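Local coordinates for protein TetR family transcriptional regulator (Streptomyces coelicolor, PDB 6SRN) that probably binds promoter DNA as a dimeric TetR-family regulator of antibiotic production, and holds a furan-carboxylic acid hormone in its ligand-binding domain, at residues A180-G183 with M184-V187. Numbering follows the deposited sequence.
Sequences AFFG and MQHV. With LUB (4-(Hydroxymethyl)-2-propylfuran-3-carboxylic acid), chain B.
Met184 packs its methyl CE over one face of the Phe181 ring, 3.9 Å from the ring centroid, a CH-pi contact within one turn of helix 170-192. This helix belongs to the all-helical ligand-binding domain of the TetR fold; one flank lines the hormone pocket, another meets the second subunit. A flexible thioether suits its place: bends at chi2 and chi3 fold the chain of Met184 back to the ring, while the same residue touches Trp201 and Leu204 of helix 197-212.

Regular i to i+4 bonds hold the turn, among them Gln185 N to Phe181 O at 2.9 Å. Phe182 O accepts two donors: His186 N at 3.0 Å and, weakly, Gln185 NE2 at 3.3 Å with a bent angle of 130°. The amide can reach this carbonyl because chi1 of 70° sets CG between the backbone N and the carbonyl carbon, and chi2 bends the chain back. Gln185 OE1 is hydrogen-bonded to Arg194, so an amide suits this buried site, serving both partners, though NE2 only weakly.

The flat rings of Phe182 and His186 suit a layered interface: their planes differ by only 28°, though displacement leaves scarcely any overlap, and His186 CB lies over one phenyl face. Phe182 also meets the ring of His186 of the second subunit, and His186 that subunit's Phe182. Gly183, lacking a side chain, lets Phe182 of the second subunit pack there.

Phe181 and Phe182 give the ligand an apolar surface, with the Gln185 amide beside the furan. Phe181 CD1 lies 3.7 Å from ligand C8, the propyl end, and the Phe182 ring edge meets the furan, Phe182 CD1 to ligand C5 at 3.5 Å.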
loop_
_atom_site.group_PDB
_atom_site.type_symbol
_atom_site.label_atom_id
_atom_site.label_comp_id
_atom_site.label_asym_id
_atom_site.label_seq_id
_atom_site.Cartn_x
_atom_site.Cartn_y
_atom_site.Cartn_z
ATOM N N ALA A 180 7.928 -0.809 -1.070
ATOM C CA ALA A 180 8.104 -0.328 0.316
ATOM C C ALA A 180 7.710 1.147 0.471
ATOM O O ALA A 180 7.056 1.541 1.445
ATOM C CB ALA A 180 9.489 -0.536 0.742
ATOM N N PHE A 181 8.179 1.973 -0.461
ATOM C CA PHE A 181 7.845 3.387 -0.453
ATOM C C PHE A 181 6.318 3.576 -0.604
ATOM O O PHE A 181 5.685 4.312 0.129
ATOM C CB PHE A 181 8.600 4.138 -1.562
ATOM C CG PHE A 181 8.367 5.618 -1.530
ATOM C CD1 PHE A 181 7.188 6.138 -2.033
ATOM C CD2 PHE A 181 9.236 6.456 -0.876
ATOM C CE1 PHE A 181 6.911 7.478 -1.960
ATOM C CE2 PHE A 181 8.963 7.805 -0.782
ATOM C CZ PHE A 181 7.810 8.324 -1.354
ATOM N N PHE A 182 5.735 2.853 -1.553
ATOM C CA PHE A 182 4.308 2.892 -1.710
ATOM C C PHE A 182 3.589 2.602 -0.383
ATOM O O PHE A 182 2.646 3.273 0.025
ATOM C CB PHE A 182 3.821 1.890 -2.762
ATOM C CG PHE A 182 2.337 1.744 -2.684
ATOM C CD1 PHE A 182 1.479 2.735 -3.130
ATOM C CD2 PHE A 182 1.781 0.648 -2.024
ATOM C CE1 PHE A 182 0.109 2.634 -2.903
ATOM C CE2 PHE A 182 0.435 0.546 -1.820
ATOM C CZ PHE A 182 -0.431 1.548 -2.255
ATOM N N GLY A 183 4.025 1.539 0.281
ATOM C CA GLY A 183 3.364 1.136 1.488
ATOM C C GLY A 183 3.514 2.175 2.595
ATOM O O GLY A 183 2.561 2.529 3.295
ATOM N N MET A 184 4.735 2.703 2.726
ATOM C CA MET A 184 5.023 3.745 3.723
ATOM C C MET A 184 4.117 4.963 3.521
ATOM O O MET A 184 3.494 5.456 4.484
ATOM C CB MET A 184 6.498 4.097 3.654
ATOM C CG MET A 184 6.940 5.184 4.557
ATOM S SD MET A 184 6.553 6.855 3.986
ATOM C CE MET A 184 7.295 6.951 2.370
ATOM N N GLN A 185 4.021 5.417 2.273
ATOM C CA GLN A 185 3.245 6.643 2.040
ATOM C C GLN A 185 1.753 6.375 2.243
ATOM O O GLN A 185 1.026 7.250 2.672
ATOM C CB GLN A 185 3.593 7.294 0.714
ATOM C CG GLN A 185 3.133 6.539 -0.539
ATOM C CD GLN A 185 1.655 6.760 -0.825
ATOM O OE1 GLN A 185 1.095 7.811 -0.577
ATOM N NE2 GLN A 185 1.017 5.748 -1.372
ATOM N N HIS A 186 1.303 5.168 1.890
ATOM C CA HIS A 186 -0.092 4.791 2.047
ATOM C C HIS A 186 -0.480 4.709 3.503
ATOM O O HIS A 186 -1.531 5.202 3.895
ATOM C CB HIS A 186 -0.354 3.484 1.326
ATOM C CG HIS A 186 -1.783 3.199 1.163
ATOM N ND1 HIS A 186 -2.548 3.796 0.186
ATOM C CD2 HIS A 186 -2.608 2.371 1.841
ATOM C CE1 HIS A 186 -3.792 3.363 0.295
ATOM N NE2 HIS A 186 -3.836 2.466 1.259
ATOM N N VAL A 187 0.382 4.074 4.308
ATOM C CA VAL A 187 0.104 4.032 5.717
ATOM C C VAL A 187 0.034 5.444 6.299
ATOM O O VAL A 187 -0.844 5.744 7.103
ATOM C CB VAL A 187 1.167 3.185 6.488
ATOM C CG1 VAL A 187 1.069 3.375 8.007
ATOM C CG2 VAL A 187 1.130 1.708 6.092
HETATM C C2 LUB B . 3.807 5.072 -5.655
HETATM C C4 LUB B . 1.612 5.215 -6.072
HETATM C C5 LUB B . 1.829 5.746 -4.865
HETATM C C6 LUB B . 5.210 4.636 -5.539
HETATM O O11 LUB B . 4.226 3.891 -8.271
HETATM C C9 LUB B . 3.046 4.077 -7.876
HETATM O O10 LUB B . 2.035 3.688 -8.565
HETATM C C3 LUB B . 2.783 4.701 -6.594
HETATM C C12 LUB B . 0.247 5.338 -6.732
HETATM O O13 LUB B . -0.179 4.027 -7.173
HETATM O O1 LUB B . 3.174 5.558 -4.506
HETATM C C7 LUB B . 6.094 5.879 -5.710
HETATM C C8 LUB B . 7.565 5.546 -5.672
#